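Local coordinates for NADB-Rossmann Superfamily protein (Streptococcus agalactiae, PDB 3LEC), which probably acts as a tRNA (adenine(22)-N1)-methyltransferase with a Rossmann-like fold, and binds zinc in the crystal, at residues P36-Q41 with H68-I74; L82-E86 with D111-L115; K154-I158 with E189-N193. Where two conformers were deposited one is given. Residue numbers count along the deposited sequence, not the author numbering.

Contact 1. Residues P36-Q41 with H68-I74; sequences PIFLLQ and HGLTSKI
Apolar packing at one end of the sheet joins the regular last turn and a half of helix 34-41 to the loop leading from helix 55-67 into edge strand 74-78. In that loop Gly69 (phi/psi 70/41) ends helix 55-67 in a Schellman motif; lacking a CB, glycine accepts positive phi at little cost. A tight turn (Lys73 N to Leu70 O, 2.9 Å) then brings the chain to Ile74. CA pairs lie 7.4 Å apart for Ile37-Leu70 and 7.1 Å for Leu40-Lys73. Branched side chains fill the gap, Ile37, Leu70 and Ile74 m, t and Leu40 with chi1 at -93°: Leu40 CG meets Ile74 CG1 at 3.6 Å, Ile37 CG2 meets Leu70 CD1 at 3.9 Å and lies over the His68 ring, 3.8 Å from its centroid, a CH-pi contact. Extended Lys73 reaches a water 2.7 Å from its NZ and 2.5 Å from Leu40 O. The contact joins two successive beta-alpha-beta crossovers, through helices 34-41 and 55-67, as in the Rossmann-like sheet of methyltransferases, probably this protein's class.

Contact 2. Residues L82-E86 with D111-L115; sequences LSAFE and DIDKL
Two short 3-10 turns meet beside the parallel part of the sheet, in the connections that lead into strands 93-99 and 120-125, and a long lysine spans the gap between them. Residues 82-84 end one turn; residues 112-115 form the other, with Leu115 N bonded to Ile112 O at 3.0 Å. The closest CA pair is Leu82-Asp111, 6.2 Å apart. Leu82 (m, t) points its side chain at the second turn: its CB lies 3.6 Å from Asp111 CB, and its CD1 meets Leu115 CD2 at 3.6 Å. Leu115, also m, t, is suited to this place because its branched end fills the space beside Leu82 CD1 and continues onto Ile94 of strand 93-99. In this Rossmann-like fold the contact thus joins the connection that enters strand 93-99 to the one that leads from helix 101-110 into strand 120-125. Lys114 starts m, t, bends at chi3 (p, 74°) and ends with chi4 at 154°, which carries NZ to a 2.6 Å hydrogen bond with Phe85 O. On the way its CE passes over a face of the Phe85 ring. Phe85 takes chi1 p, turning its ring toward the lysine, with CZ 4.1 Å from Lys114 CB; the aromatic also packs on Leu26 and Ile94. At the solvent edge Asp111 (m) and Ser83 (m) share a water, 2.8 Å from Asp111 OD2 and 3.0 Å from Ser83 OG.

Contact 3. Residues K154-I158 with E189-N193; sequences KRYEI and EKWQN. With SO4 (sulfate ion), chain D.
The antiparallel end of the Rossmann-like sheet meets the first helix of the C-terminal helical hairpin (185-204 and 210-227) in this charged surface contact. Strand 155-158 and helix 189-193 approach to 10.6 Å between axes, with their N-to-C directions 119° apart, and long side chains span the gap; the nearest CA atoms, Arg155 and Lys190, are 7.0 Å apart. Lys190 is stretched out, t at all four chi angles, and its NZ forms a 2.7 Å salt bridge with Glu157 OE2. Glu157 (m, t) points its CB toward the helix. Lys190 also bridges to Glu129 and Glu157 to Arg133, a charge network that suits a buried carboxylate. Strand 155-163 is antiparallel and inserted between strands 120-125 and 141-150; the resulting order 3-2-1-4-5-7-6 is the hallmark of class I (SAM-dependent) methyltransferases, consistent with the family assignment. Arg155 lays its aliphatic part along the helix, Arg155 CD lying 3.7 Å from Lys190 CB, while one face of its guanidinium lies against Glu189 O and Lys190 N. A water 3.3 Å from Arg155 NE and 2.6 Å from Glu189 OE1 joins these two residues. Another water, 2.7 Å from Glu157 OE2, accepts from Trp191 NE1 at 2.8 Å. A sulfate ion, probably from the crystallisation liquor, takes a hydrogen bond from Arg155 N to its O3, 2.6 Å.

The three contacts share no secondary-structure element and do not touch. Contacts 1 and 2 lie within the Rossmann-like domain, while contact 3 joins its sheet to the C-terminal helical hairpin. Contact 1 is the most buried and almost wholly apolar, packing a helix on the loop that enters edge strand 74-78; its centre is 32 Å from that of contact 3, across the chain's centre. Contact 2 is partly buried and mixed: leucines face inward, while a lysine and a water-linked serine and aspartate occupy the more open side. Contact 3 is a surface contact whose salt bridge and charge network contrast with the apolar packing of contact 1, although bridging water occurs in all three.

Contact 1. Residues P36-Q41 with H68-I74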
loop_
_atom_site.group_PDB
_atom_site.type_symbol
_atom_site.label_atom_id
_atom_site.label_comp_id
_atom_site.label_asym_id
_atom_site.label_seq_id
_atom_site.Cartn_x
_atom_site.Cartn_y
_atom_site.Cartn_z
ATOM N N PRO A 36 -9.046 10.848 -0.788
ATOM C CA PRO A 36 -8.887 12.305 -0.677
ATOM C C PRO A 36 -10.173 13.053 -0.236
ATOM O O PRO A 36 -10.090 13.988 0.571
ATOM C CB PRO A 36 -8.458 12.740 -2.097
ATOM C CG PRO A 36 -7.928 11.557 -2.740
ATOM C CD PRO A 36 -8.570 10.336 -2.085
ATOM N N ILE A 37 -11.357 12.640 -0.711
ATOM C CA ILE A 37 -12.604 13.301 -0.291
ATOM C C ILE A 37 -12.840 13.148 1.212
ATOM O O ILE A 37 -13.226 14.097 1.879
ATOM C CB ILE A 37 -13.854 12.815 -1.112
ATOM C CG1 ILE A 37 -13.770 13.349 -2.549
ATOM C CG2 ILE A 37 -15.176 13.258 -0.465
ATOM C CD1 ILE A 37 -14.570 12.543 -3.548
ATOM N N PHE A 38 -12.618 11.954 1.734
ATOM C CA PHE A 38 -12.790 11.729 3.156
ATOM C C PHE A 38 -11.904 12.694 3.942
ATOM O O PHE A 38 -12.372 13.392 4.847
ATOM C CB PHE A 38 -12.434 10.299 3.556
ATOM C CG PHE A 38 -12.482 10.099 5.042
ATOM C CD1 PHE A 38 -13.708 10.143 5.717
ATOM C CD2 PHE A 38 -11.304 9.975 5.776
ATOM C CE1 PHE A 38 -13.770 10.017 7.114
ATOM C CE2 PHE A 38 -11.341 9.819 7.180
ATOM C CZ PHE A 38 -12.566 9.847 7.849
ATOM N N LEU A 39 -10.635 12.749 3.552
ATOM C CA LEU A 39 -9.628 13.470 4.326
ATOM C C LEU A 39 -9.887 14.962 4.258
ATOM O O LEU A 39 -9.714 15.653 5.267
ATOM C CB LEU A 39 -8.228 13.143 3.822
ATOM C CG LEU A 39 -7.795 11.710 4.138
ATOM C CD1 LEU A 39 -6.423 11.460 3.532
ATOM C CD2 LEU A 39 -7.816 11.454 5.682
ATOM N N LEU A 40 -10.291 15.449 3.079
ATOM C CA LEU A 40 -10.592 16.876 2.900
ATOM C C LEU A 40 -11.924 17.308 3.506
ATOM O O LEU A 40 -12.016 18.401 4.075
ATOM C CB LEU A 40 -10.513 17.292 1.420
ATOM C CG LEU A 40 -9.149 17.832 0.965
ATOM C CD1 LEU A 40 -8.728 19.071 1.791
ATOM C CD2 LEU A 40 -8.034 16.766 1.017
ATOM N N GLN A 41 -12.955 16.466 3.400
ATOM C CA GLN A 41 -14.252 16.835 3.970
ATOM C C GLN A 41 -14.168 16.921 5.498
ATOM O O GLN A 41 -14.904 17.689 6.110
ATOM C CB GLN A 41 -15.368 15.884 3.521
ATOM C CG GLN A 41 -15.471 14.604 4.328
ATOM C CD GLN A 41 -16.347 13.523 3.670
ATOM O OE1 GLN A 41 -16.449 12.409 4.180
ATOM N NE2 GLN A 41 -16.970 13.852 2.553
ATOM N N HIS A 68 -18.963 16.565 -4.284
ATOM C CA HIS A 68 -18.678 16.700 -2.875
ATOM C C HIS A 68 -18.245 18.114 -2.489
ATOM O O HIS A 68 -18.029 18.415 -1.297
ATOM C CB HIS A 68 -17.655 15.660 -2.455
ATOM C CG HIS A 68 -18.252 14.324 -2.184
ATOM N ND1 HIS A 68 -18.569 13.910 -0.914
ATOM C CD2 HIS A 68 -18.609 13.313 -3.012
ATOM C CE1 HIS A 68 -19.072 12.688 -0.964
ATOM N NE2 HIS A 68 -19.118 12.306 -2.225
ATOM N N GLY A 69 -18.163 18.982 -3.501
ATOM C CA GLY A 69 -17.887 20.400 -3.277
ATOM C C GLY A 69 -16.466 20.635 -2.807
ATOM O O GLY A 69 -16.232 21.469 -1.941
ATOM N N LEU A 70 -15.512 19.915 -3.387
ATOM C CA LEU A 70 -14.116 19.992 -2.939
ATOM C C LEU A 70 -13.112 20.368 -4.023
ATOM O O LEU A 70 -11.896 20.146 -3.861
ATOM C CB LEU A 70 -13.708 18.671 -2.272
ATOM C CG LEU A 70 -14.317 18.467 -0.888
ATOM C CD1 LEU A 70 -14.185 16.979 -0.487
ATOM C CD2 LEU A 70 -13.671 19.409 0.131
ATOM N N THR A 71 -13.604 20.921 -5.130
ATOM C CA THR A 71 -12.730 21.251 -6.267
ATOM C C THR A 71 -11.594 22.205 -5.915
ATOM O O THR A 71 -10.532 22.123 -6.529
ATOM C CB THR A 71 -13.494 21.850 -7.436
ATOM O OG1 THR A 71 -13.990 23.134 -7.051
ATOM C CG2 THR A 71 -14.640 20.913 -7.872
ATOM N N SER A 72 -11.816 23.094 -4.939
ATOM C CA SER A 72 -10.790 24.043 -4.485
ATOM C C SER A 72 -9.696 23.367 -3.667
ATOM O O SER A 72 -8.572 23.887 -3.557
ATOM C CB SER A 72 -11.410 25.170 -3.647
ATOM O OG SER A 72 -12.214 26.031 -4.431
ATOM N N LYS A 73 -10.021 22.215 -3.086
ATOM C CA LYS A 73 -9.091 21.547 -2.181
ATOM C C LYS A 73 -8.508 20.249 -2.725
ATOM O O LYS A 73 -7.559 19.711 -2.162
ATOM C CB LYS A 73 -9.752 21.323 -0.824
ATOM C CG LYS A 73 -10.092 22.649 -0.099
ATOM C CD LYS A 73 -10.957 22.378 1.116
ATOM C CE LYS A 73 -11.063 23.594 2.034
ATOM N NZ LYS A 73 -12.004 23.276 3.147
ATOM N N ILE A 74 -9.059 19.761 -3.832
ATOM C CA ILE A 74 -8.582 18.509 -4.414
ATOM C C ILE A 74 -8.380 18.623 -5.914
ATOM O O ILE A 74 -9.331 18.840 -6.658
ATOM C CB ILE A 74 -9.487 17.312 -4.095
ATOM C CG1 ILE A 74 -9.655 17.138 -2.581
ATOM C CG2 ILE A 74 -8.897 16.050 -4.725
ATOM C CD1 ILE A 74 -10.625 16.022 -2.181
HETATM O O HOH W 1 -11.221 20.756 3.778
#

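Contact 2. Residues L82-E86 with D111-L115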
loop_
_atom_site.group_PDB
_atom_site.type_symbol
_atom_site.label_atom_id
_atom_site.label_comp_id
_atom_site.label_asym_id
_atom_site.label_seq_id
_atom_site.Cartn_x
_atom_site.Cartn_y
_atom_site.Cartn_z
ATOM N N LEU A 82 3.850 9.128 -10.532
ATOM C CA LEU A 82 4.219 10.242 -9.694
ATOM C C LEU A 82 4.354 11.565 -10.459
ATOM O O LEU A 82 4.614 12.572 -9.844
ATOM C CB LEU A 82 5.469 9.939 -8.871
ATOM C CG LEU A 82 5.465 8.640 -8.035
ATOM C CD1 LEU A 82 6.516 8.754 -6.982
ATOM C CD2 LEU A 82 4.116 8.324 -7.390
ATOM N N SER A 83 4.184 11.554 -11.782
ATOM C CA SER A 83 4.134 12.781 -12.591
ATOM C C SER A 83 2.889 13.608 -12.251
ATOM O O SER A 83 2.748 14.756 -12.689
ATOM C CB SER A 83 4.118 12.445 -14.092
ATOM O OG SER A 83 5.353 11.900 -14.532
ATOM N N ALA A 84 1.967 13.011 -11.486
ATOM C CA ALA A 84 0.733 13.686 -11.080
ATOM C C ALA A 84 1.016 14.826 -10.086
ATOM O O ALA A 84 0.119 15.553 -9.714
ATOM C CB ALA A 84 -0.234 12.709 -10.471
ATOM N N PHE A 85 2.251 14.968 -9.633
ATOM C CA PHE A 85 2.568 16.146 -8.794
ATOM C C PHE A 85 3.847 16.868 -9.187
ATOM O O PHE A 85 4.650 16.341 -9.954
ATOM C CB PHE A 85 2.515 15.844 -7.284
ATOM C CG PHE A 85 3.789 15.257 -6.720
ATOM C CD1 PHE A 85 4.586 16.008 -5.867
ATOM C CD2 PHE A 85 4.168 13.961 -7.023
ATOM C CE1 PHE A 85 5.763 15.467 -5.333
ATOM C CE2 PHE A 85 5.325 13.411 -6.507
ATOM C CZ PHE A 85 6.138 14.172 -5.663
ATOM N N GLU A 86 3.996 18.088 -8.665
ATOM C CA GLU A 86 5.129 18.957 -8.978
ATOM C C GLU A 86 5.648 19.559 -7.696
ATOM O O GLU A 86 4.957 19.561 -6.685
ATOM C CB GLU A 86 4.674 20.108 -9.878
ATOM C CG GLU A 86 4.600 19.789 -11.345
ATOM C CD GLU A 86 4.571 21.056 -12.189
ATOM O OE1 GLU A 86 3.729 21.935 -11.910
ATOM O OE2 GLU A 86 5.382 21.155 -13.138
ATOM N N ASP A 111 10.031 6.817 -10.605
ATOM C CA ASP A 111 10.048 8.227 -10.229
ATOM C C ASP A 111 10.691 8.474 -8.877
ATOM O O ASP A 111 10.302 9.382 -8.139
ATOM C CB ASP A 111 8.629 8.800 -10.273
ATOM C CG ASP A 111 8.196 9.160 -11.681
ATOM O OD1 ASP A 111 8.920 9.932 -12.353
ATOM O OD2 ASP A 111 7.138 8.669 -12.123
ATOM N N ILE A 112 11.717 7.688 -8.580
ATOM C CA ILE A 112 12.381 7.754 -7.279
ATOM C C ILE A 112 12.881 9.157 -6.897
ATOM O O ILE A 112 12.791 9.562 -5.727
ATOM C CB ILE A 112 13.509 6.686 -7.144
ATOM C CG1 ILE A 112 14.028 6.658 -5.702
ATOM C CG2 ILE A 112 14.651 6.912 -8.171
ATOM C CD1 ILE A 112 14.734 5.381 -5.310
ATOM N N ASP A 113 13.387 9.906 -7.873
ATOM C CA ASP A 113 13.864 11.269 -7.596
ATOM C C ASP A 113 12.770 12.169 -7.002
ATOM O O ASP A 113 13.043 13.038 -6.171
ATOM C CB ASP A 113 14.445 11.904 -8.871
ATOM C CG ASP A 113 15.796 11.281 -9.291
ATOM O OD1 ASP A 113 16.379 10.494 -8.508
ATOM O OD2 ASP A 113 16.275 11.578 -10.409
ATOM N N LYS A 114 11.528 11.961 -7.431
ATOM C CA LYS A 114 10.399 12.764 -6.940
ATOM C C LYS A 114 10.047 12.539 -5.457
ATOM O O LYS A 114 9.312 13.318 -4.860
ATOM C CB LYS A 114 9.172 12.562 -7.839
ATOM C CG LYS A 114 9.458 12.918 -9.291
ATOM C CD LYS A 114 8.206 13.305 -10.048
ATOM C CE LYS A 114 7.727 14.693 -9.652
ATOM N NZ LYS A 114 6.960 15.322 -10.747
ATOM N N LEU A 115 10.594 11.488 -4.864
ATOM C CA LEU A 115 10.268 11.162 -3.495
ATOM C C LEU A 115 11.163 11.934 -2.534
ATOM O O LEU A 115 10.957 11.904 -1.324
ATOM C CB LEU A 115 10.426 9.648 -3.274
ATOM C CG LEU A 115 9.497 8.772 -4.131
ATOM C CD1 LEU A 115 9.882 7.310 -4.016
ATOM C CD2 LEU A 115 8.052 8.962 -3.696
HETATM O O HOH W 2 6.315 9.054 -14.747
#

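Contact 3. Residues K154-I158 with E189-N193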
loop_
_atom_site.group_PDB
_atom_site.type_symbol
_atom_site.label_atom_id
_atom_site.label_comp_id
_atom_site.label_asym_id
_atom_site.label_seq_id
_atom_site.Cartn_x
_atom_site.Cartn_y
_atom_site.Cartn_z
ATOM N N LYS A 154 -11.046 -10.956 2.140
ATOM C CA LYS A 154 -9.610 -10.915 1.926
ATOM C C LYS A 154 -8.893 -10.263 3.131
ATOM O O LYS A 154 -9.507 -9.537 3.907
ATOM C CB LYS A 154 -9.311 -10.154 0.633
ATOM C CG LYS A 154 -8.175 -10.738 -0.188
ATOM C CD LYS A 154 -7.292 -9.644 -0.714
ATOM C CE LYS A 154 -5.999 -10.178 -1.367
ATOM N NZ LYS A 154 -5.397 -9.116 -2.238
ATOM N N ARG A 155 -7.601 -10.547 3.304
ATOM C CA ARG A 155 -6.802 -9.785 4.253
ATOM C C ARG A 155 -6.048 -8.769 3.438
ATOM O O ARG A 155 -5.656 -9.072 2.331
ATOM C CB ARG A 155 -5.801 -10.660 5.013
ATOM C CG ARG A 155 -6.426 -11.547 6.102
ATOM C CD ARG A 155 -6.285 -13.001 5.699
ATOM N NE ARG A 155 -7.006 -13.909 6.575
ATOM C CZ ARG A 155 -7.346 -15.146 6.231
ATOM N NH1 ARG A 155 -7.031 -15.621 5.025
ATOM N NH2 ARG A 155 -8.000 -15.909 7.093
ATOM N N TYR A 156 -5.811 -7.578 3.993
ATOM C CA TYR A 156 -5.000 -6.571 3.307
ATOM C C TYR A 156 -3.946 -6.027 4.266
ATOM O O TYR A 156 -4.273 -5.711 5.415
ATOM C CB TYR A 156 -5.870 -5.396 2.835
ATOM C CG TYR A 156 -6.910 -5.766 1.807
ATOM C CD1 TYR A 156 -6.588 -5.787 0.438
ATOM C CD2 TYR A 156 -8.219 -6.045 2.185
ATOM C CE1 TYR A 156 -7.546 -6.133 -0.526
ATOM C CE2 TYR A 156 -9.205 -6.396 1.210
ATOM C CZ TYR A 156 -8.847 -6.418 -0.132
ATOM O OH TYR A 156 -9.785 -6.750 -1.089
ATOM N N GLU A 157 -2.715 -5.925 3.775
ATOM C CA GLU A 157 -1.606 -5.337 4.513
ATOM C C GLU A 157 -1.445 -3.878 4.158
ATOM O O GLU A 157 -1.589 -3.509 2.992
ATOM C CB GLU A 157 -0.307 -6.062 4.199
ATOM C CG GLU A 157 -0.324 -7.543 4.604
ATOM C CD GLU A 157 1.027 -8.227 4.580
ATOM O OE1 GLU A 157 2.077 -7.571 4.412
ATOM O OE2 GLU A 157 1.035 -9.465 4.729
ATOM N N ILE A 158 -1.139 -3.056 5.166
ATOM C CA ILE A 158 -0.797 -1.648 4.959
ATOM C C ILE A 158 0.617 -1.400 5.513
ATOM O O ILE A 158 0.902 -1.779 6.648
ATOM C CB ILE A 158 -1.812 -0.712 5.650
ATOM C CG1 ILE A 158 -3.188 -0.805 4.970
ATOM C CG2 ILE A 158 -1.280 0.757 5.759
ATOM C CD1 ILE A 158 -4.334 -0.237 5.843
ATOM N N GLU A 189 -4.017 -16.068 11.006
ATOM C CA GLU A 189 -4.975 -16.672 10.069
ATOM C C GLU A 189 -4.480 -16.550 8.627
ATOM O O GLU A 189 -4.615 -17.497 7.834
ATOM C CB GLU A 189 -6.387 -16.075 10.248
ATOM C CG GLU A 189 -7.014 -16.469 11.599
ATOM C CD GLU A 189 -8.305 -15.753 11.973
ATOM O OE1 GLU A 189 -8.788 -14.854 11.245
ATOM O OE2 GLU A 189 -8.829 -16.090 13.054
ATOM N N LYS A 190 -3.890 -15.404 8.281
ATOM C CA LYS A 190 -3.378 -15.236 6.909
ATOM C C LYS A 190 -2.320 -16.269 6.600
ATOM O O LYS A 190 -2.373 -16.934 5.564
ATOM C CB LYS A 190 -2.805 -13.835 6.644
ATOM C CG LYS A 190 -1.980 -13.792 5.348
ATOM C CD LYS A 190 -1.398 -12.433 5.022
ATOM C CE LYS A 190 -0.611 -12.496 3.717
ATOM N NZ LYS A 190 -0.408 -11.142 3.164
ATOM N N TRP A 191 -1.352 -16.417 7.500
ATOM C CA TRP A 191 -0.275 -17.358 7.262
ATOM C C TRP A 191 -0.686 -18.831 7.434
ATOM O O TRP A 191 -0.173 -19.697 6.714
ATOM C CB TRP A 191 0.986 -16.957 8.044
ATOM C CG TRP A 191 1.506 -15.686 7.461
ATOM C CD1 TRP A 191 1.410 -14.445 7.990
ATOM C CD2 TRP A 191 2.081 -15.525 6.148
ATOM N NE1 TRP A 191 1.940 -13.512 7.114
ATOM C CE2 TRP A 191 2.362 -14.155 5.981
ATOM C CE3 TRP A 191 2.405 -16.418 5.111
ATOM C CZ2 TRP A 191 2.961 -13.650 4.826
ATOM C CZ3 TRP A 191 2.993 -15.923 3.962
ATOM C CH2 TRP A 191 3.256 -14.544 3.819
ATOM N N GLN A 192 -1.639 -19.104 8.318
ATOM C CA GLN A 192 -2.227 -20.464 8.392
ATOM C C GLN A 192 -2.820 -20.818 7.023
ATOM O O GLN A 192 -2.580 -21.906 6.491
ATOM C CB GLN A 192 -3.275 -20.582 9.517
ATOM C CG GLN A 192 -2.696 -20.681 10.930
ATOM C CD GLN A 192 -3.605 -20.130 12.024
ATOM O OE1 GLN A 192 -4.808 -19.921 11.832
ATOM N NE2 GLN A 192 -3.025 -19.892 13.184
ATOM N N ASN A 193 -3.533 -19.875 6.416
ATOM C CA ASN A 193 -4.146 -20.091 5.092
ATOM C C ASN A 193 -3.122 -20.316 3.962
ATOM O O ASN A 193 -3.312 -21.176 3.098
ATOM C CB ASN A 193 -5.085 -18.924 4.742
ATOM C CG ASN A 193 -5.860 -19.163 3.459
ATOM O OD1 ASN A 193 -6.475 -20.211 3.278
ATOM N ND2 ASN A 193 -5.830 -18.193 2.560
HETATM S S SO4 D . -5.856 -13.365 1.766
HETATM O O1 SO4 D . -4.928 -13.192 2.887
HETATM O O2 SO4 D . -6.002 -14.789 1.476
HETATM O O3 SO4 D . -7.166 -12.844 2.124
HETATM O O4 SO4 D . -5.342 -12.663 0.590
HETATM O O HOH W 3 -8.708 -13.139 9.283
HETATM O O HOH W 4 2.359 -10.753 6.702
#